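Local coordinates for protein putative aspartyl-tRNA synthetase (Leishmania major, PDB 6OD8) that probably charges tRNA(Asp) with L-aspartate at the expense of ATP, as a class II aspartyl-tRNA synthetase, at residues L181-L185 against E186-R190; A197-N200 against L201-L205; G539-N542 against V543-S547; I74-S77 against E78-R81; F526-L530 against E531-M535. All blocks are in the same frame, centred on the assembly; numbering follows the deposited sequence.

In the fold
Four of the five contacts form a chain of neighbours, and contact 4 stands apart on the OB-fold side, probably anticodon-binding. Contacts 1 and 2, two helix starts with their caps, have centres about 8 Å apart and touch, in the connection between the OB-type sheet and the catalytic sheet. Contact 2 in turn packs on contact 3, with centres about 13 Å apart. Contact 3 follows the helix of contact 5, at about 11 Å between centres. Contact 5 has the sequence of class II motif 3, which in this family borders the ATP site. Contact 4, beside strand 88-100, lies about 25 Å from contact 1 and about 35 Å from contact 5, centre to centre.

Contact 1: residues L181-L185 against E186-R190; sequences LPFTL and EDASR
Thr-184 and Asp-187 meet at the N-terminal end of helix 185-189, where the threonine is the N-cap. The capping bond is direct: Asp-187 N gives its proton to Thr-184 OG1 over 3.0 Å. A chi1 of 65° places OG1 between the threonine's own N and carbonyl carbon, turned in over the first helical turn. The main chain continues the grip, with Ala-188 N bonded to Thr-184 O at 3.0 Å.

Waters extend the cap. In a full capping box the third helical residue would accept straight from the cap's N-H; here a water intervenes, taking the proton of Thr-184 N and donating to Asp-187 OD2 at 2.6 Å. A second water joins Leu-185 N to Glu-186 OE1, the glutamate chain folding back toward the helix start by its bend at chi2 (75°).

The other carboxylate oxygen, Asp-187 OD1, forms a salt bridge with Arg-190 NH1 at 2.9 Å. OD1 lies in the guanidinium plane, but NH1 comes to it from 41° above the carboxylate plane; NH1 also bonds to Ala-197 O.

Apolar contact is small: Phe-183 CD2 lies 3.7 Å from Ala-188 CB, the methyl approaching the ring obliquely.

The cap opens a short helix on the way from strand 170-173 of the OB-type sheet to helix 201-206. Met-210 of helix 208-211 packs on Phe-183 and Leu-185, Ala-188 O accepts from Arg-204 NH1 and Gln-355 NE2, and Leu-518 of the second subunit lies against Leu-181 and Pro-182.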
loop_
_atom_site.group_PDB
_atom_site.type_symbol
_atom_site.label_atom_id
_atom_site.label_comp_id
_atom_site.label_asym_id
_atom_site.label_seq_id
_atom_site.Cartn_x
_atom_site.Cartn_y
_atom_site.Cartn_z
ATOM N N LEU A 181 -31.868 -1.710 -15.968
ATOM C CA LEU A 181 -30.857 -1.521 -14.932
ATOM C C LEU A 181 -31.148 -2.438 -13.752
ATOM O O LEU A 181 -32.309 -2.760 -13.490
ATOM C CB LEU A 181 -30.833 -0.064 -14.453
ATOM C CG LEU A 181 -30.457 0.988 -15.498
ATOM C CD1 LEU A 181 -30.548 2.372 -14.908
ATOM C CD2 LEU A 181 -29.053 0.735 -16.016
ATOM N N PRO A 182 -30.124 -2.892 -13.019
ATOM C CA PRO A 182 -30.404 -3.691 -11.811
ATOM C C PRO A 182 -31.159 -2.906 -10.754
ATOM O O PRO A 182 -31.864 -3.499 -9.935
ATOM C CB PRO A 182 -29.004 -4.096 -11.326
ATOM C CG PRO A 182 -28.088 -3.059 -11.894
ATOM C CD PRO A 182 -28.686 -2.659 -13.220
ATOM N N PHE A 183 -30.993 -1.586 -10.745
ATOM C CA PHE A 183 -31.675 -0.634 -9.882
ATOM C C PHE A 183 -31.295 0.734 -10.416
ATOM O O PHE A 183 -30.308 0.862 -11.142
ATOM C CB PHE A 183 -31.273 -0.782 -8.404
ATOM C CG PHE A 183 -29.776 -0.855 -8.181
ATOM C CD1 PHE A 183 -29.152 -2.078 -7.991
ATOM C CD2 PHE A 183 -29.002 0.296 -8.157
ATOM C CE1 PHE A 183 -27.778 -2.154 -7.794
ATOM C CE2 PHE A 183 -27.621 0.234 -7.959
ATOM C CZ PHE A 183 -27.011 -0.995 -7.772
ATOM N N THR A 184 -32.073 1.753 -10.050
ATOM C CA THR A 184 -31.761 3.105 -10.507
ATOM C C THR A 184 -30.813 3.804 -9.537
ATOM O O THR A 184 -30.749 3.483 -8.341
ATOM C CB THR A 184 -33.026 3.956 -10.658
ATOM O OG1 THR A 184 -33.623 4.140 -9.360
ATOM C CG2 THR A 184 -34.028 3.278 -11.576
ATOM N N LEU A 185 -30.085 4.792 -10.068
ATOM C CA LEU A 185 -29.220 5.607 -9.219
ATOM C C LEU A 185 -30.041 6.360 -8.190
ATOM O O LEU A 185 -29.655 6.473 -7.016
ATOM C CB LEU A 185 -28.414 6.580 -10.083
ATOM C CG LEU A 185 -27.196 5.994 -10.787
ATOM C CD1 LEU A 185 -26.274 7.125 -11.188
ATOM C CD2 LEU A 185 -26.464 4.986 -9.900
ATOM N N GLU A 186 -31.200 6.860 -8.618
ATOM C CA GLU A 186 -32.126 7.533 -7.716
ATOM C C GLU A 186 -32.458 6.668 -6.512
ATOM O O GLU A 186 -32.372 7.118 -5.368
ATOM C CB GLU A 186 -33.396 7.901 -8.481
ATOM C CG GLU A 186 -33.173 8.949 -9.591
ATOM C CD GLU A 186 -32.477 8.425 -10.865
ATOM O OE1 GLU A 186 -32.347 7.192 -11.063
ATOM O OE2 GLU A 186 -32.065 9.273 -11.688
ATOM N N ASP A 187 -32.861 5.421 -6.754
ATOM C CA ASP A 187 -33.248 4.551 -5.653
ATOM C C ASP A 187 -32.041 4.194 -4.789
ATOM O O ASP A 187 -32.137 4.172 -3.554
ATOM C CB ASP A 187 -33.914 3.289 -6.187
ATOM C CG ASP A 187 -35.296 3.548 -6.766
ATOM O OD1 ASP A 187 -35.815 4.684 -6.666
ATOM O OD2 ASP A 187 -35.859 2.598 -7.334
ATOM N N ALA A 188 -30.897 3.926 -5.423
ATOM C CA ALA A 188 -29.691 3.561 -4.687
ATOM C C ALA A 188 -29.144 4.720 -3.862
ATOM O O ALA A 188 -28.375 4.478 -2.924
ATOM C CB ALA A 188 -28.622 3.046 -5.652
ATOM N N SER A 189 -29.553 5.960 -4.169
ATOM C CA SER A 189 -29.088 7.159 -3.482
ATOM C C SER A 189 -30.029 7.631 -2.385
ATOM O O SER A 189 -29.677 8.556 -1.642
ATOM C CB SER A 189 -28.900 8.304 -4.481
ATOM O OG SER A 189 -27.833 8.019 -5.367
ATOM N N ARG A 190 -31.207 7.030 -2.273
ATOM C CA ARG A 190 -32.229 7.526 -1.364
ATOM C C ARG A 190 -31.860 7.220 0.088
ATOM O O ARG A 190 -31.377 6.128 0.403
ATOM C CB ARG A 190 -33.576 6.902 -1.736
ATOM C CG ARG A 190 -34.741 7.348 -0.870
ATOM C CD ARG A 190 -36.076 6.980 -1.487
ATOM N NE ARG A 190 -36.378 7.816 -2.643
ATOM C CZ ARG A 190 -36.355 7.389 -3.900
ATOM N NH1 ARG A 190 -36.067 6.124 -4.166
ATOM N NH2 ARG A 190 -36.633 8.226 -4.882
HETATM O O HOH W 1 -34.379 0.750 -8.466
HETATM O O HOH W 2 -35.860 5.363 -9.682
HETATM O O HOH W 3 -30.707 5.636 -12.765
#

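Contact 2: residues A197-N200 against L201-L205; sequences AKVN and LDTRL
Asn-200 OD1 takes two protons from Thr-203, one from its backbone and one from its hydroxyl, which makes Asn-200 a side-chain N-cap for helix 201-206. The backbone bond is nearly straight: Thr-203 N lies 3.0 Å from Asn-200 OD1, with an N-H...O angle of 172°. The hydroxyl bond, Thr-203 OG1 to Asn-200 OD1 at 3.1 Å, arrives from 42° above the amide plane, on the same face as the N-H. A chi1 of 70° tucks the amide over its own main chain, which brings OD1 over the opening turn; the two side chains then meet at about a right angle. Both donors belong to one residue, which should restrict rotation of both side chains.

The first regular helical bond follows, Arg-204 N to Asn-200 O at 3.0 Å. Farther out, a water accepts from Arg-204 NE at 2.7 Å and donates to Val-199 O, tying the arginine back to the incoming loop. The charged tip goes elsewhere: NH1 forms a salt bridge with Asp-211 and also donates to Ala-188 O. Asp-202, similarly, directs its carboxylate to Arg-555 in the C-terminal part of the chain.

Packing completes the contact. Leu-201 turns from the cap toward the side chain of Asn-542, joining this helix to the loop beyond helix 530-538. Val-199 CG1 touches Thr-203 CB at 4.0 Å, the two branched side chains crossing roughly at right angles, while Val-199 CB sits over one face of the Arg-204 guanidinium, 4.2 Å from NH2.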
loop_
_atom_site.group_PDB
_atom_site.type_symbol
_atom_site.label_atom_id
_atom_site.label_comp_id
_atom_site.label_asym_id
_atom_site.label_seq_id
_atom_site.Cartn_x
_atom_site.Cartn_y
_atom_site.Cartn_z
ATOM N N ALA A 197 -38.635 3.996 -2.776
ATOM C CA ALA A 197 -37.972 2.708 -2.913
ATOM C C ALA A 197 -36.499 2.831 -2.547
ATOM O O ALA A 197 -35.819 3.766 -2.982
ATOM C CB ALA A 197 -38.120 2.183 -4.341
ATOM N N LYS A 198 -36.015 1.900 -1.729
ATOM C CA LYS A 198 -34.600 1.775 -1.420
ATOM C C LYS A 198 -34.063 0.464 -1.979
ATOM O O LYS A 198 -34.814 -0.474 -2.250
ATOM C CB LYS A 198 -34.349 1.839 0.090
ATOM C CG LYS A 198 -34.027 3.231 0.604
ATOM C CD LYS A 198 -35.270 4.086 0.710
ATOM C CE LYS A 198 -36.150 3.643 1.871
ATOM N NZ LYS A 198 -37.379 4.468 1.947
ATOM N N VAL A 199 -32.747 0.413 -2.154
ATOM C CA VAL A 199 -32.063 -0.771 -2.656
ATOM C C VAL A 199 -31.436 -1.496 -1.478
ATOM O O VAL A 199 -30.714 -0.882 -0.682
ATOM C CB VAL A 199 -30.987 -0.401 -3.688
ATOM C CG1 VAL A 199 -30.335 -1.662 -4.221
ATOM C CG2 VAL A 199 -31.595 0.433 -4.793
ATOM N N ASN A 200 -31.687 -2.798 -1.369
ATOM C CA ASN A 200 -31.095 -3.485 -0.233
ATOM C C ASN A 200 -29.644 -3.843 -0.532
ATOM O O ASN A 200 -29.178 -3.817 -1.680
ATOM C CB ASN A 200 -31.920 -4.717 0.162
ATOM C CG ASN A 200 -31.846 -5.835 -0.839
ATOM O OD1 ASN A 200 -30.770 -6.267 -1.243
ATOM N ND2 ASN A 200 -33.006 -6.345 -1.225
ATOM N N LEU A 201 -28.924 -4.171 0.532
ATOM C CA LEU A 201 -27.474 -4.226 0.447
ATOM C C LEU A 201 -27.001 -5.334 -0.488
ATOM O O LEU A 201 -26.054 -5.137 -1.256
ATOM C CB LEU A 201 -26.885 -4.397 1.853
ATOM C CG LEU A 201 -25.360 -4.423 1.905
ATOM C CD1 LEU A 201 -24.754 -3.165 1.309
ATOM C CD2 LEU A 201 -24.917 -4.561 3.340
ATOM N N ASP A 202 -27.650 -6.505 -0.462
ATOM C CA ASP A 202 -27.185 -7.578 -1.342
ATOM C C ASP A 202 -27.357 -7.212 -2.816
ATOM O O ASP A 202 -26.474 -7.493 -3.635
ATOM C CB ASP A 202 -27.896 -8.892 -1.012
ATOM C CG ASP A 202 -27.309 -9.571 0.237
ATOM O OD1 ASP A 202 -26.074 -9.456 0.470
ATOM O OD2 ASP A 202 -28.085 -10.208 0.991
ATOM N N THR A 203 -28.477 -6.581 -3.177
ATOM C CA THR A 203 -28.658 -6.148 -4.561
ATOM C C THR A 203 -27.610 -5.110 -4.945
ATOM O O THR A 203 -27.062 -5.137 -6.054
ATOM C CB THR A 203 -30.070 -5.593 -4.737
ATOM O OG1 THR A 203 -31.006 -6.588 -4.317
ATOM C CG2 THR A 203 -30.332 -5.232 -6.197
ATOM N N ARG A 204 -27.304 -4.210 -4.015
ATOM C CA ARG A 204 -26.239 -3.228 -4.190
ATOM C C ARG A 204 -24.906 -3.894 -4.511
ATOM O O ARG A 204 -24.204 -3.502 -5.449
ATOM C CB ARG A 204 -26.120 -2.426 -2.904
ATOM C CG ARG A 204 -26.003 -0.964 -3.034
ATOM C CD ARG A 204 -25.890 -0.359 -1.643
ATOM N NE ARG A 204 -27.138 0.260 -1.214
ATOM C CZ ARG A 204 -27.493 1.487 -1.578
ATOM N NH1 ARG A 204 -26.689 2.191 -2.371
ATOM N NH2 ARG A 204 -28.631 2.014 -1.156
ATOM N N LEU A 205 -24.524 -4.894 -3.715
ATOM C CA LEU A 205 -23.199 -5.482 -3.882
ATOM C C LEU A 205 -23.153 -6.397 -5.092
ATOM O O LEU A 205 -22.085 -6.569 -5.689
ATOM C CB LEU A 205 -22.785 -6.241 -2.613
ATOM C CG LEU A 205 -22.788 -5.395 -1.338
ATOM C CD1 LEU A 205 -22.541 -6.244 -0.047
ATOM C CD2 LEU A 205 -21.801 -4.237 -1.434
HETATM O O HOH W 4 -28.180 -0.999 0.873
#

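Contact 3: residues G539-N542 against V543-S547; sequences GLSN and VRLAS
One amide oxygen, Asn-542 OD1, is gripped by both ends of Arg-544. The backbone proton of Arg-544 N reaches Asn-542 OD1 at 2.9 Å, in the amide plane and on a lone pair, so the pair forms an Asx turn. The arginine chain then runs out extended and places NH1 3.0 Å from Asn-542 OD1. That oxygen lies at the guanidinium edge, in its plane, although the amide and guanidinium planes are 76° apart. With CG opposite its own N (chi1 -163°), Asn-542 directs OD1 along the chain into this loop. NH1 also bonds to Thr-304 O, and Asp-552 pairs with NE, so the buried charge is well supplied with acceptors.

The backbone makes the matching 3-10 turn, Leu-545 N to Asn-542 O at 3.0 Å. Leu-540 CD1 rests against Leu-545 CB at 4.0 Å and more loosely against Ala-546 CB, on the inner side of the bend.

Just upstream, Gly-539, with positive phi, is the C' residue of the Schellman motif that ends helix 530-538. The chain thereby turns back against that helix, Val-543 lying on Glu-531, while Leu-201 of helix 201-206 packs on Arg-544 and Leu-545.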
loop_
_atom_site.group_PDB
_atom_site.type_symbol
_atom_site.label_atom_id
_atom_site.label_comp_id
_atom_site.label_asym_id
_atom_site.label_seq_id
_atom_site.Cartn_x
_atom_site.Cartn_y
_atom_site.Cartn_z
ATOM N N GLY A 539 -19.505 6.826 10.605
ATOM C CA GLY A 539 -20.694 6.316 11.264
ATOM C C GLY A 539 -21.594 5.464 10.397
ATOM O O GLY A 539 -22.814 5.485 10.589
ATOM N N LEU A 540 -21.033 4.710 9.449
ATOM C CA LEU A 540 -21.834 3.908 8.530
ATOM C C LEU A 540 -22.446 2.703 9.242
ATOM O O LEU A 540 -21.891 2.180 10.205
ATOM C CB LEU A 540 -20.967 3.427 7.352
ATOM C CG LEU A 540 -20.302 4.531 6.534
ATOM C CD1 LEU A 540 -19.433 3.947 5.394
ATOM C CD2 LEU A 540 -21.401 5.453 6.002
ATOM N N SER A 541 -23.580 2.229 8.723
ATOM C CA SER A 541 -24.314 1.152 9.385
ATOM C C SER A 541 -23.735 -0.234 9.122
ATOM O O SER A 541 -24.071 -1.178 9.848
ATOM C CB SER A 541 -25.774 1.148 8.926
ATOM O OG SER A 541 -25.818 0.840 7.541
ATOM N N ASN A 542 -22.893 -0.387 8.103
ATOM C CA ASN A 542 -22.467 -1.711 7.665
ATOM C C ASN A 542 -21.084 -1.597 7.055
ATOM O O ASN A 542 -20.865 -0.753 6.182
ATOM C CB ASN A 542 -23.448 -2.308 6.628
ATOM C CG ASN A 542 -23.285 -3.806 6.471
ATOM O OD1 ASN A 542 -22.206 -4.296 6.120
ATOM N ND2 ASN A 542 -24.338 -4.550 6.809
ATOM N N VAL A 543 -20.173 -2.470 7.488
ATOM C CA VAL A 543 -18.795 -2.411 7.015
ATOM C C VAL A 543 -18.701 -2.673 5.515
ATOM O O VAL A 543 -17.719 -2.266 4.880
ATOM C CB VAL A 543 -17.923 -3.406 7.813
ATOM C CG1 VAL A 543 -18.290 -4.844 7.470
ATOM C CG2 VAL A 543 -16.436 -3.131 7.572
ATOM N N ARG A 544 -19.700 -3.354 4.934
ATOM C CA ARG A 544 -19.705 -3.603 3.495
ATOM C C ARG A 544 -19.861 -2.323 2.690
ATOM O O ARG A 544 -19.559 -2.324 1.489
ATOM C CB ARG A 544 -20.815 -4.589 3.136
ATOM C CG ARG A 544 -20.592 -5.948 3.828
ATOM C CD ARG A 544 -21.842 -6.789 3.884
ATOM N NE ARG A 544 -21.581 -8.060 4.561
ATOM C CZ ARG A 544 -21.471 -8.195 5.882
ATOM N NH1 ARG A 544 -21.570 -7.126 6.673
ATOM N NH2 ARG A 544 -21.253 -9.403 6.421
ATOM N N LEU A 545 -20.340 -1.239 3.309
ATOM C CA LEU A 545 -20.391 0.036 2.599
ATOM C C LEU A 545 -19.009 0.630 2.377
ATOM O O LEU A 545 -18.885 1.559 1.577
ATOM C CB LEU A 545 -21.259 1.044 3.356
ATOM C CG LEU A 545 -22.733 0.617 3.544
ATOM C CD1 LEU A 545 -23.523 1.631 4.376
ATOM C CD2 LEU A 545 -23.426 0.412 2.191
ATOM N N ALA A 546 -17.978 0.130 3.073
ATOM C CA ALA A 546 -16.625 0.672 2.981
ATOM C C ALA A 546 -15.626 -0.347 2.454
ATOM O O ALA A 546 -14.407 -0.179 2.629
ATOM C CB ALA A 546 -16.164 1.208 4.337
ATOM N N SER A 547 -16.110 -1.411 1.825
ATOM C CA SER A 547 -15.251 -2.427 1.230
ATOM C C SER A 547 -15.712 -2.580 -0.211
ATOM O O SER A 547 -16.895 -2.801 -0.454
ATOM C CB SER A 547 -15.345 -3.758 1.988
ATOM O OG SER A 547 -14.511 -4.759 1.400
#

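Contact 4: residues I74-S77 against E78-R81; sequences IPVS and ELSR
Glu-78 lies along Pro-75 and Ile-74, and its side chain can be followed outward atom by atom. Glu-78 CB sits 3.6 Å from Pro-75 O, the carbonyl that also accepts from Glu-78 N, and Ile-74 CG2 is beside Glu-78 CB at 4.0 Å. Glu-78 CG next meets Pro-75 CG at 3.7 Å. From there the chain is fully extended (chi2 176°), which carries the carboxylate along the proline ring: Glu-78 CD is 3.4 Å from Pro-75 CG. The two oxygens part company. OE2 stays near Pro-75 CG, whereas Glu-78 OE1 lies 3.4 Å from Pro-75 CD, with Ile-74 CG2 a little farther off. Glu-78 OE1 also forms a salt bridge with Arg-81 NH1 at 2.8 Å, across the type I turn from Glu-78 to Arg-81.

Under this side chain the backbone winds into a 3-10 turn, where Leu-79 N bonds to Val-76 O at 3.2 Å. A water further links Ser-77 O with Ser-80 N, extending the turn. On the other flank, Leu-79 CD1 touches Val-76 CG1; both residues rest on Ile-91 of strand 88-100, and Ile-74 is hydrogen-bonded to Leu-90 through the backbone. The turn thus packs on the OB-type sheet, which in this family binds the anticodon.

Chemically, Glu-78 has two characters: an aliphatic stem against proline and isoleucine, and a charged end met by Arg-81, whose NE pairs with Glu-83. Such an arrangement would be expected to favour the ionised carboxylate and to limit its rotation, the proline ring bounding it on one side and the arginine paired to OE1.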
loop_
_atom_site.group_PDB
_atom_site.type_symbol
_atom_site.label_atom_id
_atom_site.label_comp_id
_atom_site.label_asym_id
_atom_site.label_seq_id
_atom_site.Cartn_x
_atom_site.Cartn_y
_atom_site.Cartn_z
ATOM N N ILE A 74 -13.020 17.865 -22.621
ATOM C CA ILE A 74 -13.150 18.634 -21.384
ATOM C C ILE A 74 -13.904 17.778 -20.365
ATOM O O ILE A 74 -15.036 17.363 -20.649
ATOM C CB ILE A 74 -13.889 19.960 -21.613
ATOM C CG1 ILE A 74 -13.259 20.772 -22.756
ATOM C CG2 ILE A 74 -13.991 20.763 -20.310
ATOM C CD1 ILE A 74 -11.842 21.203 -22.494
ATOM N N PRO A 75 -13.345 17.522 -19.183
ATOM C CA PRO A 75 -14.113 16.797 -18.159
ATOM C C PRO A 75 -15.253 17.644 -17.602
ATOM O O PRO A 75 -15.175 18.870 -17.527
ATOM C CB PRO A 75 -13.068 16.483 -17.083
ATOM C CG PRO A 75 -11.981 17.455 -17.302
ATOM C CD PRO A 75 -11.959 17.787 -18.759
ATOM N N VAL A 76 -16.329 16.965 -17.204
ATOM C CA VAL A 76 -17.488 17.658 -16.654
ATOM C C VAL A 76 -17.085 18.532 -15.470
ATOM O O VAL A 76 -17.668 19.601 -15.254
ATOM C CB VAL A 76 -18.576 16.634 -16.263
ATOM C CG1 VAL A 76 -19.803 17.340 -15.717
ATOM C CG2 VAL A 76 -18.946 15.787 -17.466
ATOM N N SER A 77 -16.054 18.119 -14.721
ATOM C CA SER A 77 -15.651 18.851 -13.521
ATOM C C SER A 77 -15.199 20.269 -13.842
ATOM O O SER A 77 -15.299 21.159 -12.989
ATOM C CB SER A 77 -14.538 18.092 -12.793
ATOM O OG SER A 77 -13.450 17.790 -13.667
ATOM N N GLU A 78 -14.722 20.508 -15.071
ATOM C CA GLU A 78 -14.143 21.788 -15.457
ATOM C C GLU A 78 -15.155 22.771 -16.040
ATOM O O GLU A 78 -14.779 23.904 -16.345
ATOM C CB GLU A 78 -13.009 21.561 -16.472
ATOM C CG GLU A 78 -11.759 20.887 -15.907
ATOM C CD GLU A 78 -10.699 20.592 -16.976
ATOM O OE1 GLU A 78 -10.890 20.978 -18.153
ATOM O OE2 GLU A 78 -9.670 19.962 -16.639
ATOM N N LEU A 79 -16.426 22.384 -16.181
ATOM C CA LEU A 79 -17.375 23.146 -16.987
ATOM C C LEU A 79 -17.768 24.487 -16.386
ATOM O O LEU A 79 -18.383 25.302 -17.087
ATOM C CB LEU A 79 -18.629 22.309 -17.224
ATOM C CG LEU A 79 -18.423 21.195 -18.241
ATOM C CD1 LEU A 79 -19.677 20.323 -18.368
ATOM C CD2 LEU A 79 -18.035 21.823 -19.566
ATOM N N SER A 80 -17.454 24.740 -15.122
ATOM C CA SER A 80 -17.784 26.028 -14.540
ATOM C C SER A 80 -16.631 27.024 -14.609
ATOM O O SER A 80 -16.813 28.181 -14.216
ATOM C CB SER A 80 -18.260 25.842 -13.098
ATOM O OG SER A 80 -19.614 25.413 -13.095
ATOM N N ARG A 81 -15.473 26.610 -15.118
ATOM C CA ARG A 81 -14.381 27.536 -15.381
ATOM C C ARG A 81 -14.887 28.708 -16.221
ATOM O O ARG A 81 -15.544 28.487 -17.251
ATOM C CB ARG A 81 -13.236 26.822 -16.107
ATOM C CG ARG A 81 -12.305 26.006 -15.204
ATOM C CD ARG A 81 -11.457 25.015 -16.014
ATOM N NE ARG A 81 -10.995 25.577 -17.287
ATOM C CZ ARG A 81 -10.294 24.908 -18.202
ATOM N NH1 ARG A 81 -9.960 23.640 -17.994
ATOM N NH2 ARG A 81 -9.925 25.507 -19.330
HETATM O O HOH W 5 -15.861 23.789 -13.098
#

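Contact 5: residues F526-L530 against E531-M535; sequences FGIGL and ERVVM
Leu-530 and Val-533 touch one turn apart, where strand 523-529 passes directly, without a loop, into helix 530-538. Leu-530 stands at the first helical position; its CG is trans to the backbone N (chi1 167°), and its side chain leaves the helix toward Val-227 and Cys-228 of helix 215-237 and His-244 of the second subunit. Its carbonyl faces up the helix: Val-534 N bonds to Leu-530 O at 3.1 Å, and Val-533 CG1 presses on the same Leu-530 O at 3.2 Å. Val-533 N itself bonds to Gly-529 O at 2.9 Å, so the last strand residue becomes the N-cap. On its strand-facing flank, Val-533 CB packs obliquely on Ile-528 CG2 at 4.1 Å.

This strand-helix unit, GIGLER, is motif 3 of class II synthetases, the short axes of strand and helix inclined at 63° and passing 6.9 Å apart. In relatives its arginine contacts ATP; here Arg-532 forms a salt bridge with Glu-480 on strand 480-487, and its NH1 adds a weak, long bond to Met-535 SD at 3.5 Å.

Glu-531 folds back at chi2 (89°), bringing OE1 within 3.9 Å of Leu-530 CB, and that buried OE1 accepts from Val-312 N of strand 310-319.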
loop_
_atom_site.group_PDB
_atom_site.type_symbol
_atom_site.label_atom_id
_atom_site.label_comp_id
_atom_site.label_asym_id
_atom_site.label_seq_id
_atom_site.Cartn_x
_atom_site.Cartn_y
_atom_site.Cartn_z
ATOM N N PHE A 526 1.030 -1.933 16.462
ATOM C CA PHE A 526 -0.429 -1.908 16.470
ATOM C C PHE A 526 -0.931 -2.172 15.055
ATOM O O PHE A 526 -0.178 -2.056 14.085
ATOM C CB PHE A 526 -0.960 -0.567 16.990
ATOM C CG PHE A 526 -0.412 0.639 16.257
ATOM C CD1 PHE A 526 -1.083 1.156 15.153
ATOM C CD2 PHE A 526 0.748 1.283 16.708
ATOM C CE1 PHE A 526 -0.592 2.279 14.486
ATOM C CE2 PHE A 526 1.237 2.421 16.069
ATOM C CZ PHE A 526 0.582 2.907 14.946
ATOM N N GLY A 527 -2.208 -2.530 14.946
ATOM C CA GLY A 527 -2.840 -2.712 13.644
ATOM C C GLY A 527 -4.178 -2.005 13.612
ATOM O O GLY A 527 -4.808 -1.790 14.649
ATOM N N ILE A 528 -4.612 -1.633 12.400
ATOM C CA ILE A 528 -5.870 -0.908 12.202
ATOM C C ILE A 528 -6.587 -1.507 11.000
ATOM O O ILE A 528 -5.980 -1.641 9.936
ATOM C CB ILE A 528 -5.650 0.600 11.928
ATOM C CG1 ILE A 528 -4.709 1.254 12.930
ATOM C CG2 ILE A 528 -6.987 1.347 11.814
ATOM C CD1 ILE A 528 -4.085 2.554 12.375
ATOM N N GLY A 529 -7.880 -1.833 11.150
ATOM C CA GLY A 529 -8.677 -2.219 9.987
ATOM C C GLY A 529 -9.097 -1.037 9.125
ATOM O O GLY A 529 -9.719 -0.087 9.621
ATOM N N LEU A 530 -8.770 -1.070 7.829
ATOM C CA LEU A 530 -9.010 0.103 6.986
ATOM C C LEU A 530 -10.505 0.356 6.789
ATOM O O LEU A 530 -10.985 1.476 6.989
ATOM C CB LEU A 530 -8.317 -0.088 5.628
ATOM C CG LEU A 530 -8.745 0.913 4.539
ATOM C CD1 LEU A 530 -8.275 2.289 4.906
ATOM C CD2 LEU A 530 -8.178 0.477 3.165
ATOM N N GLU A 531 -11.241 -0.671 6.354
ATOM C CA GLU A 531 -12.681 -0.537 6.168
ATOM C C GLU A 531 -13.366 -0.141 7.474
ATOM O O GLU A 531 -14.287 0.681 7.469
ATOM C CB GLU A 531 -13.257 -1.848 5.635
ATOM C CG GLU A 531 -12.611 -2.295 4.313
ATOM C CD GLU A 531 -11.373 -3.180 4.498
ATOM O OE1 GLU A 531 -10.756 -3.182 5.593
ATOM O OE2 GLU A 531 -11.052 -3.899 3.538
ATOM N N ARG A 532 -12.936 -0.717 8.602
ATOM C CA ARG A 532 -13.582 -0.374 9.879
ATOM C C ARG A 532 -13.292 1.066 10.290
ATOM O O ARG A 532 -14.163 1.750 10.830
ATOM C CB ARG A 532 -13.140 -1.334 10.992
ATOM C CG ARG A 532 -13.858 -2.668 10.974
ATOM C CD ARG A 532 -15.277 -2.530 11.509
ATOM N NE ARG A 532 -15.320 -2.595 12.972
ATOM C CZ ARG A 532 -16.356 -2.202 13.712
ATOM N NH1 ARG A 532 -17.441 -1.688 13.138
ATOM N NH2 ARG A 532 -16.297 -2.308 15.031
ATOM N N VAL A 533 -12.083 1.561 10.043
ATOM C CA VAL A 533 -11.842 2.945 10.412
ATOM C C VAL A 533 -12.689 3.887 9.555
ATOM O O VAL A 533 -13.258 4.848 10.075
ATOM C CB VAL A 533 -10.328 3.266 10.396
ATOM C CG1 VAL A 533 -9.811 3.599 9.017
ATOM C CG2 VAL A 533 -10.031 4.401 11.378
ATOM N N VAL A 534 -12.854 3.595 8.255
ATOM C CA VAL A 534 -13.720 4.435 7.417
ATOM C C VAL A 534 -15.156 4.345 7.907
ATOM O O VAL A 534 -15.858 5.357 8.020
ATOM C CB VAL A 534 -13.608 4.043 5.921
ATOM C CG1 VAL A 534 -14.673 4.791 5.080
ATOM C CG2 VAL A 534 -12.231 4.329 5.393
ATOM N N MET A 535 -15.598 3.131 8.244
ATOM C CA MET A 535 -16.964 2.929 8.715
ATOM C C MET A 535 -17.221 3.697 10.009
ATOM O O MET A 535 -18.217 4.420 10.129
ATOM C CB MET A 535 -17.215 1.431 8.909
ATOM C CG MET A 535 -18.506 1.107 9.666
ATOM S SD MET A 535 -18.594 -0.652 10.018
ATOM C CE MET A 535 -20.240 -0.807 10.663
#